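Local coordinates for endo-1,3-beta-glucanase, family GH16 (Zobellia galactanivorans, PDB 4BOW), which probably hydrolyses internal beta-1,3-glucosidic linkages of glucans such as laminarin, with the chain here being its GH16 catalytic domain, at residues 111-116 and 225-230; 115-120 and 140-145. The protein carries 1 engineered substitution. All coordinates share one frame; numbering follows the deposited sequence. Where two conformers were deposited one is given.

In the fold
Strand 110-118 enters both contacts, which share Trp115 and Thr116. Followed from the N terminus, the chain first runs along this strand, then makes a long excursion without helix or strand, and returns at 140-145, where contact 2 closes the loop antiparallel to residues 115-118. It then continues through strands 155-163 to 205-211 before coming back at 225-230, where contact 1 closes a much wider loop of 108 residues. Contact 2 is thus nested inside contact 1. Strand 110-118 is flanked by 142-144 along one edge and by 222-230 along the other, and both contacts face the bound glucose units in the cleft of the jelly-roll domain.

Contact 1: 111-116 and 225-230. With GLC (alpha-D-glucopyranose), chain C; BGC (beta-D-glucopyranose), chain B.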
ATOM      1  N   TRP A 111      -7.058   8.195  -1.280  1.00 12.04           N
ATOM      2  CA  TRP A 111      -5.667   8.090  -0.793  1.00 11.65           C
ATOM      3  C   TRP A 111      -5.161   6.664  -1.134  1.00 11.66           C
ATOM      4  O   TRP A 111      -5.213   5.751  -0.282  1.00 12.20           O
ATOM      5  CB  TRP A 111      -5.683   8.361   0.686  1.00 13.35           C
ATOM      6  CG  TRP A 111      -4.367   8.238   1.398  1.00 12.15           C
ATOM      7  CD1 TRP A 111      -3.102   8.062   0.891  1.00 12.83           C
ATOM      8  CD2 TRP A 111      -4.228   8.343   2.833  1.00 12.40           C
ATOM      9  NE1 TRP A 111      -2.177   7.975   1.911  1.00 12.74           N
ATOM     10  CE2 TRP A 111      -2.833   8.100   3.114  1.00 13.14           C
ATOM     11  CE3 TRP A 111      -5.113   8.508   3.889  1.00 12.66           C
ATOM     12  CZ2 TRP A 111      -2.333   8.156   4.391  1.00 13.85           C
ATOM     13  CZ3 TRP A 111      -4.579   8.588   5.183  1.00 13.89           C
ATOM     14  CH2 TRP A 111      -3.233   8.380   5.458  1.00 14.15           C
ATOM     15  N   PRO A 112      -4.721   6.467  -2.373  1.00 11.06           N
ATOM     16  CA  PRO A 112      -4.172   5.148  -2.767  1.00 11.46           C
ATOM     17  C   PRO A 112      -2.769   4.983  -2.202  1.00 11.08           C
ATOM     18  O   PRO A 112      -2.039   6.000  -1.980  1.00 11.91           O
ATOM     19  CB  PRO A 112      -4.113   5.273  -4.295  1.00 13.29           C
ATOM     20  CG  PRO A 112      -3.773   6.754  -4.555  1.00 12.59           C
ATOM     21  CD  PRO A 112      -4.661   7.475  -3.463  1.00 11.41           C
ATOM     22  N   ALA A 113      -2.346   3.726  -2.010  1.00 10.28           N
ATOM     23  CA  ALA A 113      -0.989   3.472  -1.631  1.00 11.27           C
ATOM     24  C   ALA A 113      -0.542   2.112  -2.078  1.00 10.68           C
ATOM     25  O   ALA A 113      -1.312   1.141  -2.166  1.00 10.88           O
ATOM     26  CB  ALA A 113      -0.858   3.600  -0.065  1.00 12.21           C
ATOM     27  N   ILE A 114       0.791   2.092  -2.336  1.00 10.30           N
ATOM     28  CA  ILE A 114       1.548   0.886  -2.594  1.00 10.18           C
ATOM     29  C   ILE A 114       2.679   0.964  -1.564  1.00 11.33           C
ATOM     30  O   ILE A 114       3.487   1.896  -1.621  1.00 10.92           O
ATOM     31  CB  ILE A 114       2.201   0.870  -4.017  1.00 10.96           C
ATOM     32  CG1 ILE A 114       1.082   1.046  -5.088  1.00 12.87           C
ATOM     33  CG2 ILE A 114       3.023  -0.419  -4.218  1.00 12.73           C
ATOM     34  CD1 ILE A 114       1.684   1.338  -6.488  1.00 14.25           C
ATOM     35  N   TRP A 115       2.759   0.041  -0.612  1.00 10.05           N
ATOM     36  CA  TRP A 115       3.704   0.226   0.476  1.00 10.69           C
ATOM     37  C   TRP A 115       4.055  -1.118   1.092  1.00 10.72           C
ATOM     38  O   TRP A 115       3.549  -2.161   0.681  1.00 11.33           O
ATOM     39  CB  TRP A 115       3.120   1.241   1.480  1.00 11.76           C
ATOM     40  CG  TRP A 115       1.768   0.948   2.081  1.00 10.52           C
ATOM     41  CD1 TRP A 115       0.560   0.785   1.422  1.00 10.95           C
ATOM     42  CD2 TRP A 115       1.487   0.855   3.475  1.00 11.00           C
ATOM     43  NE1 TRP A 115      -0.474   0.626   2.361  1.00 10.91           N
ATOM     44  CE2 TRP A 115       0.069   0.640   3.594  1.00 10.90           C
ATOM     45  CE3 TRP A 115       2.292   0.919   4.648  1.00 11.67           C
ATOM     46  CZ2 TRP A 115      -0.584   0.580   4.852  1.00 12.05           C
ATOM     47  CZ3 TRP A 115       1.625   0.842   5.891  1.00 13.72           C
ATOM     48  CH2 TRP A 115       0.224   0.668   6.004  1.00 12.86           C
ATOM     49  N   THR A 116       4.931  -1.075   2.076  1.00 11.54           N
ATOM     50  CA  THR A 116       5.319  -2.280   2.767  1.00 11.68           C
ATOM     51  C   THR A 116       5.258  -2.111   4.274  1.00 11.89           C
ATOM     52  O   THR A 116       5.320  -0.980   4.816  1.00 12.53           O
ATOM     53  CB  THR A 116       6.784  -2.692   2.460  1.00 12.09           C
ATOM     54  OG1 THR A 116       7.728  -1.862   3.248  1.00 12.95           O
ATOM     55  CG2 THR A 116       7.128  -2.626   0.967  1.00 13.37           C
ATOM     56  N   LEU A 225       1.563  -4.027   0.640  1.00 10.23           N
ATOM     57  CA  LEU A 225       0.150  -3.620   0.803  1.00  9.80           C
ATOM     58  C   LEU A 225      -0.299  -2.766  -0.378  1.00 10.46           C
ATOM     59  O   LEU A 225       0.486  -1.975  -0.903  1.00 10.79           O
ATOM     60  CB  LEU A 225      -0.024  -2.796   2.113  1.00 11.70           C
ATOM     61  CG  LEU A 225       0.313  -3.562   3.389  1.00 10.98           C
ATOM     62  CD1 LEU A 225       1.802  -3.339   3.802  1.00 12.39           C
ATOM     63  CD2 LEU A 225      -0.659  -3.095   4.563  1.00 13.58           C
ATOM     64  N   LEU A 226      -1.557  -2.986  -0.771  1.00 10.70           N
ATOM     65  CA  LEU A 226      -2.196  -2.218  -1.816  1.00 10.52           C
ATOM     66  C   LEU A 226      -3.563  -1.783  -1.276  1.00 10.54           C
ATOM     67  O   LEU A 226      -4.327  -2.652  -0.839  1.00 11.54           O
ATOM     68  CB  LEU A 226      -2.411  -3.115  -3.068  1.00 11.46           C
ATOM     69  CG  LEU A 226      -1.145  -3.708  -3.645  1.00 12.14           C
ATOM     70  CD1 LEU A 226      -1.536  -4.837  -4.693  1.00 14.71           C
ATOM     71  CD2 LEU A 226      -0.289  -2.633  -4.267  1.00 14.79           C
ATOM     72  N   ASN A 227      -3.911  -0.497  -1.382  1.00  9.90           N
ATOM     73  CA  ASN A 227      -5.209  -0.075  -0.787  1.00 10.66           C
ATOM     74  C   ASN A 227      -5.612   1.258  -1.372  1.00 10.50           C
ATOM     75  O   ASN A 227      -4.779   2.000  -1.939  1.00 11.00           O
ATOM     76  CB  ASN A 227      -5.190   0.018   0.774  1.00 12.33           C
ATOM     77  CG  ASN A 227      -4.229   1.099   1.197  1.00 11.77           C
ATOM     78  OD1 ASN A 227      -3.004   0.929   1.148  1.00 13.39           O
ATOM     79  ND2 ASN A 227      -4.787   2.240   1.577  1.00 12.89           N
ATOM     80  N   ILE A 228      -6.912   1.593  -1.162  1.00 10.71           N
ATOM     81  CA  ILE A 228      -7.374   2.996  -1.256  1.00 11.02           C
ATOM     82  C   ILE A 228      -8.046   3.345   0.059  1.00 11.48           C
ATOM     83  O   ILE A 228      -9.109   2.763   0.400  1.00 12.15           O
ATOM     84  CB  ILE A 228      -8.408   3.277  -2.418  1.00 11.14           C
ATOM     85  CG1 ILE A 228      -7.979   2.726  -3.790  1.00 11.53           C
ATOM     86  CG2 ILE A 228      -8.644   4.759  -2.443  1.00 12.84           C
ATOM     87  CD1 ILE A 228      -9.167   2.847  -4.743  1.00 13.94           C
ATOM     88  N   ALA A 229      -7.425   4.263   0.825  1.00 12.04           N
ATOM     89  CA  ALA A 229      -8.129   4.801   1.998  1.00 12.24           C
ATOM     90  C   ALA A 229      -8.968   5.973   1.495  1.00 12.55           C
ATOM     91  O   ALA A 229      -8.707   6.579   0.444  1.00 12.46           O
ATOM     92  CB  ALA A 229      -7.118   5.276   2.998  1.00 12.68           C
ATOM     93  N   MET A 230     -10.016   6.267   2.258  1.00 13.08           N
ATOM     94  CA  MET A 230     -10.870   7.461   2.019  1.00 13.12           C
ATOM     95  C   MET A 230     -10.776   8.453   3.169  1.00 13.37           C
ATOM     96  O   MET A 230     -10.920   8.087   4.314  1.00 14.38           O
ATOM     97  CB  MET A 230     -12.336   7.026   1.857  1.00 14.24           C
ATOM     98  CG  MET A 230     -12.644   6.208   0.552  1.00 15.64           C
ATOM     99  SD  MET A 230     -12.163   7.090  -0.998  1.00 14.73           S
ATOM    100  CE  MET A 230     -13.215   8.584  -0.892  1.00 15.69           C
TER
HETATM  101  C1  GLC C   1       2.172   5.451   5.378  1.00 18.90           C
HETATM  102  C2  GLC C   1       1.502   5.614   6.725  1.00 15.30           C
HETATM  103  C3  GLC C   1       0.419   4.567   7.033  1.00 15.16           C
HETATM  104  C4  GLC C   1      -0.522   4.643   5.840  1.00 12.39           C
HETATM  105  C5  GLC C   1       0.264   4.147   4.680  1.00 13.37           C
HETATM  106  C6  GLC C   1      -0.530   4.007   3.348  1.00 14.35           C
HETATM  107  O1  GLC C   1       2.963   4.275   5.420  1.00 21.74           O
HETATM  108  O2  GLC C   1       2.539   5.582   7.691  1.00 16.90           O
HETATM  109  O3  GLC C   1      -0.303   4.865   8.272  1.00 14.67           O
HETATM  110  O4  GLC C   1      -1.559   3.707   6.095  1.00 13.98           O
HETATM  111  O5  GLC C   1       1.273   5.126   4.366  1.00 15.25           O
HETATM  112  O6  GLC C   1      -1.099   5.319   2.967  1.00 13.58           O
HETATM  113  C2  BGC B   2      -0.515   4.689  10.613  1.00 14.13           C
HETATM  114  C3  BGC B   2      -0.095   3.864  11.785  1.00 16.89           C
HETATM  115  C4  BGC B   2      -0.305   2.354  11.527  1.00 16.13           C
HETATM  116  C5  BGC B   2       0.538   1.963  10.281  1.00 14.06           C
HETATM  117  C6  BGC B   2       0.329   0.517   9.846  1.00 16.61           C
HETATM  118  C1  BGC B   2       0.230   4.149   9.415  1.00 13.12           C
HETATM  119  O2  BGC B   2      -0.194   6.035  10.789  1.00 15.84           O
HETATM  120  O3  BGC B   2      -1.039   4.184  12.864  1.00 16.87           O
HETATM  121  O4  BGC B   2       0.246   1.548  12.592  1.00 16.44           O
HETATM  122  O5  BGC B   2      -0.023   2.761   9.204  1.00 13.91           O
HETATM  123  O6  BGC B   2      -1.088   0.251   9.559  1.00 16.11           O
HETATM  124  O   HOH W   1      -3.583   4.905   2.005  1.00 12.65           O
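Trp111, Ala113 and Trp115 pair with Ala229, Asn227 and Leu225 as antiparallel hydrogen-bonded pairs, the two strands running at 158° to each other and each pair exchanging two N-H to O=C bonds, down to 2.7 Å from Leu225 N to Trp115 O. The non-hydrogen-bonded pairs Pro112-Ile228 and Ile114-Leu226 alternate with them, so the missing N-H of proline costs this strand pair nothing. Their side chains fill the opposite face of the sheet, where Ile114 CG2 touches Leu226 CD2 at 4.0 Å, Phe247 packs on Pro112, Ile114 and Ile228, and Ile249 on Leu226. On the sugar-binding face, Asn227 holds CG between its backbone N and carbonyl carbon (chi1 64°), which carries the amide across to the neighbouring strand. Its OD1 lies in the plane of the Trp115 indole and accepts the NE1 hydrogen at 2.8 Å, although amide and ring are turned 72° apart. Leu225 lies under one face of the same indole: CB makes a CH-pi contact with the pyrrole ring, and CD2 reaches the benzene ring at CZ2, 3.7 Å away. At the far end, Ala229 CB meets Trp111 CE3 obliquely, while Trp111 NE1 turns to Glu147. A water joins the two strands to the ligand: it donates to Trp111 O at 2.9 Å, accepts from Asn227 ND2 at 3.0 Å and lies 2.7 Å from O6 of the GLC unit. Ala113 CB adds an apolar contact to GLC C6, at 3.5 Å. Asn227 thus spends its carbonyl on the indole and its NH2 on the bridging water and, weakly, on Tyr50 OH, which fixes the flip of the amide, helps to set the Trp115 ring and lends the sugar hydroxymethyl a polar partner tied to both strands.

Contact 2: 115-120 and 140-145; sequences WTLGAN and CGSIDI. Engineered in segment 140-145: Ser142 (natural residue Glu). With GLC (alpha-D-glucopyranose), chain C; BGC (beta-D-glucopyranose), chain B.
Trp115 starts beside Asp144, with CB 3.3 Å from Asp144 OD1; the two side chains point the same way, ring and carboxylate 37° apart. CG lies between the backbone N and the carbonyl carbon (chi1 56°), and from there the indole spreads beneath the glucose. NE1 points to Asn227 OD1 on strand 222-230. CE2 is 3.4 Å from C6 of the GLC unit, which lies over one face of the indole. CE3, at the rim, has OG of the engineered Ser142, in one of its two conformers, in the ring plane at 3.4 Å and the sugar's O1 nearby; further out, CZ2 and CH2 pass below GLC O4, and CH2 approaches O6 of the next unit, BGC. With an alanine here, the glucose would probably lose its aromatic platform and Asn227 OD1 the indole N-H that it accepts. Asp144 reaches the same sugar from the neighbouring strand, OD1 lying 2.8 Å and OD2 2.9 Å from GLC O1. Residues 142-147 hold the GH16 signature, Glu-x-Asp-x-x-Glu in the natural sequence, with Asp144 as its aspartate and Glu147 as its last glutamate. The first glutamate, the nucleophile in this family, is replaced here by Ser142. In the same conformer Ser142 OG donates to Thr116 O at 2.7 Å, nearly along the C=O axis. Thr116 N bonds to Ile143 O, and its OG1 accepts from Ile143 N at 3.1 Å while also bonding to His222. Gly118 N donates a hydrogen bond to Gly141 O at 2.9 Å, just before strand 142-144 begins; a beta carbon on Gly118 would collide with Cys140 O. Leu117 CD2 rests on Cys140 SG, and Asn120 OD1 approaches Cys140 CB beyond the end of the strand.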
ATOM      1  N   TRP A 115       2.759   0.041  -0.612  1.00 10.05           N
ATOM      2  CA  TRP A 115       3.704   0.226   0.476  1.00 10.69           C
ATOM      3  C   TRP A 115       4.055  -1.118   1.092  1.00 10.72           C
ATOM      4  O   TRP A 115       3.549  -2.161   0.681  1.00 11.33           O
ATOM      5  CB  TRP A 115       3.120   1.241   1.480  1.00 11.76           C
ATOM      6  CG  TRP A 115       1.768   0.948   2.081  1.00 10.52           C
ATOM      7  CD1 TRP A 115       0.560   0.785   1.422  1.00 10.95           C
ATOM      8  CD2 TRP A 115       1.487   0.855   3.475  1.00 11.00           C
ATOM      9  NE1 TRP A 115      -0.474   0.626   2.361  1.00 10.91           N
ATOM     10  CE2 TRP A 115       0.069   0.640   3.594  1.00 10.90           C
ATOM     11  CE3 TRP A 115       2.292   0.919   4.648  1.00 11.67           C
ATOM     12  CZ2 TRP A 115      -0.584   0.580   4.852  1.00 12.05           C
ATOM     13  CZ3 TRP A 115       1.625   0.842   5.891  1.00 13.72           C
ATOM     14  CH2 TRP A 115       0.224   0.668   6.004  1.00 12.86           C
ATOM     15  N   THR A 116       4.931  -1.075   2.076  1.00 11.54           N
ATOM     16  CA  THR A 116       5.319  -2.280   2.767  1.00 11.68           C
ATOM     17  C   THR A 116       5.258  -2.111   4.274  1.00 11.89           C
ATOM     18  O   THR A 116       5.320  -0.980   4.816  1.00 12.53           O
ATOM     19  CB  THR A 116       6.784  -2.692   2.460  1.00 12.09           C
ATOM     20  OG1 THR A 116       7.728  -1.862   3.248  1.00 12.95           O
ATOM     21  CG2 THR A 116       7.128  -2.626   0.967  1.00 13.37           C
ATOM     22  N   LEU A 117       5.128  -3.208   5.000  1.00 11.52           N
ATOM     23  CA  LEU A 117       5.274  -3.249   6.457  1.00 10.99           C
ATOM     24  C   LEU A 117       6.249  -4.367   6.746  1.00 11.27           C
ATOM     25  O   LEU A 117       6.218  -5.446   6.116  1.00 11.84           O
ATOM     26  CB  LEU A 117       3.970  -3.580   7.207  1.00 13.14           C
ATOM     27  CG  LEU A 117       3.040  -2.390   7.356  1.00 13.71           C
ATOM     28  CD1 LEU A 117       1.655  -2.907   7.799  1.00 14.86           C
ATOM     29  CD2 LEU A 117       3.697  -1.386   8.366  1.00 14.08           C
ATOM     30  N   GLY A 118       7.108  -4.165   7.775  1.00 12.94           N
ATOM     31  CA  GLY A 118       7.879  -5.357   8.268  1.00 12.48           C
ATOM     32  C   GLY A 118       6.894  -6.479   8.647  1.00 12.33           C
ATOM     33  O   GLY A 118       5.819  -6.264   9.246  1.00 12.34           O
ATOM     34  N   ALA A 119       7.301  -7.694   8.309  1.00 12.84           N
ATOM     35  CA  ALA A 119       6.431  -8.825   8.588  1.00 13.44           C
ATOM     36  C   ALA A 119       6.315  -9.171  10.067  1.00 14.23           C
ATOM     37  O   ALA A 119       5.496 -10.020  10.388  1.00 14.52           O
ATOM     38  CB  ALA A 119       6.921 -10.064   7.781  1.00 15.07           C
ATOM     39  N   ASN A 120       7.154  -8.552  10.911  1.00 14.14           N
ATOM     40  CA  ASN A 120       6.950  -8.653  12.351  1.00 14.44           C
ATOM     41  C   ASN A 120       5.972  -7.582  12.860  1.00 16.07           C
ATOM     42  O   ASN A 120       5.858  -7.423  14.097  1.00 17.74           O
ATOM     43  CB  ASN A 120       8.341  -8.510  13.033  1.00 15.48           C
ATOM     44  CG  ASN A 120       9.029  -7.205  12.767  1.00 15.01           C
ATOM     45  OD1 ASN A 120       8.566  -6.351  12.014  1.00 16.41           O
ATOM     46  ND2 ASN A 120      10.188  -7.028  13.443  1.00 15.86           N
ATOM     47  N   CYS A 140       8.407  -2.002  13.337  1.00 14.64           N
ATOM     48  CA  CYS A 140       8.494  -2.999  12.262  1.00 14.56           C
ATOM     49  C   CYS A 140       9.032  -2.418  10.917  1.00 13.81           C
ATOM     50  O   CYS A 140       9.504  -3.133  10.047  1.00 14.46           O
ATOM     51  CB  CYS A 140       7.087  -3.571  12.007  1.00 14.20           C
ATOM     52  SG  CYS A 140       5.835  -2.349  11.573  1.00 16.10           S
ATOM     53  N   GLY A 141       9.017  -1.091  10.760  1.00 14.93           N
ATOM     54  CA  GLY A 141       9.376  -0.385   9.576  1.00 15.04           C
ATOM     55  C   GLY A 141       8.289  -0.413   8.523  1.00 13.89           C
ATOM     56  O   GLY A 141       7.437  -1.310   8.433  1.00 13.99           O
ATOM     57  N   SER A 142       8.340   0.599   7.659  1.00 15.17           N
ATOM     58  CA  SER A 142       7.574   0.653   6.460  0.50 14.15           C
ATOM     59  C   SER A 142       8.188   1.483   5.382  1.00 13.80           C
ATOM     60  O   SER A 142       8.838   2.477   5.654  1.00 14.03           O
ATOM     61  CB  SER A 142       6.358   1.295   6.995  0.50 13.40           C
ATOM     62  OG  SER A 142       5.397   1.510   5.952  0.50 12.07           O
ATOM     63  N   ILE A 143       7.945   1.085   4.136  1.00 13.26           N
ATOM     64  CA  ILE A 143       8.423   1.797   2.955  1.00 12.99           C
ATOM     65  C   ILE A 143       7.200   2.191   2.177  1.00 13.10           C
ATOM     66  O   ILE A 143       6.399   1.298   1.790  1.00 13.14           O
ATOM     67  CB  ILE A 143       9.289   0.927   2.084  1.00 13.58           C
ATOM     68  CG1 ILE A 143      10.507   0.410   2.929  1.00 16.59           C
ATOM     69  CG2 ILE A 143       9.733   1.696   0.815  1.00 17.89           C
ATOM     70  CD1 ILE A 143      11.354  -0.709   2.232  1.00 18.07           C
ATOM     71  N   ASP A 144       6.976   3.456   1.859  1.00 14.38           N
ATOM     72  CA  ASP A 144       5.904   3.837   0.909  1.00 14.12           C
ATOM     73  C   ASP A 144       6.452   3.950  -0.484  1.00 14.76           C
ATOM     74  O   ASP A 144       7.170   5.001  -0.739  1.00 17.50           O
ATOM     75  CB  ASP A 144       5.252   5.188   1.364  1.00 15.72           C
ATOM     76  CG  ASP A 144       4.544   5.018   2.676  1.00 16.27           C
ATOM     77  OD1 ASP A 144       3.522   4.322   2.677  1.00 34.02           O
ATOM     78  OD2 ASP A 144       4.722   5.726   3.652  1.00 25.93           O
ATOM     79  N   ILE A 145       6.101   3.036  -1.384  1.00 11.87           N
ATOM     80  CA  ILE A 145       6.539   3.095  -2.799  1.00 12.75           C
ATOM     81  C   ILE A 145       5.692   4.166  -3.529  1.00 12.15           C
ATOM     82  O   ILE A 145       6.236   4.909  -4.326  1.00 14.10           O
ATOM     83  CB  ILE A 145       6.346   1.693  -3.399  1.00 12.59           C
ATOM     84  CG1 ILE A 145       7.193   0.691  -2.644  1.00 14.03           C
ATOM     85  CG2 ILE A 145       6.776   1.776  -4.854  1.00 16.40           C
ATOM     86  CD1 ILE A 145       7.053  -0.746  -3.093  1.00 14.64           C
TER
HETATM   87  C1  GLC C   1       2.172   5.451   5.378  1.00 18.90           C
HETATM   88  C2  GLC C   1       1.502   5.614   6.725  1.00 15.30           C
HETATM   89  C3  GLC C   1       0.419   4.567   7.033  1.00 15.16           C
HETATM   90  C4  GLC C   1      -0.522   4.643   5.840  1.00 12.39           C
HETATM   91  C5  GLC C   1       0.264   4.147   4.680  1.00 13.37           C
HETATM   92  C6  GLC C   1      -0.530   4.007   3.348  1.00 14.35           C
HETATM   93  O1  GLC C   1       2.963   4.275   5.420  1.00 21.74           O
HETATM   94  O2  GLC C   1       2.539   5.582   7.691  1.00 16.90           O
HETATM   95  O3  GLC C   1      -0.303   4.865   8.272  1.00 14.67           O
HETATM   96  O4  GLC C   1      -1.559   3.707   6.095  1.00 13.98           O
HETATM   97  O5  GLC C   1       1.273   5.126   4.366  1.00 15.25           O
HETATM   98  O6  GLC C   1      -1.099   5.319   2.967  1.00 13.58           O
HETATM   99  C2  BGC B   2      -0.515   4.689  10.613  1.00 14.13           C
HETATM  100  C3  BGC B   2      -0.095   3.864  11.785  1.00 16.89           C
HETATM  101  C4  BGC B   2      -0.305   2.354  11.527  1.00 16.13           C
HETATM  102  C5  BGC B   2       0.538   1.963  10.281  1.00 14.06           C
HETATM  103  C6  BGC B   2       0.329   0.517   9.846  1.00 16.61           C
HETATM  104  C1  BGC B   2       0.230   4.149   9.415  1.00 13.12           C
HETATM  105  O2  BGC B   2      -0.194   6.035  10.789  1.00 15.84           O
HETATM  106  O3  BGC B   2      -1.039   4.184  12.864  1.00 16.87           O
HETATM  107  O4  BGC B   2       0.246   1.548  12.592  1.00 16.44           O
HETATM  108  O5  BGC B   2      -0.023   2.761   9.204  1.00 13.91           O
HETATM  109  O6  BGC B   2      -1.088   0.251   9.559  1.00 16.11           O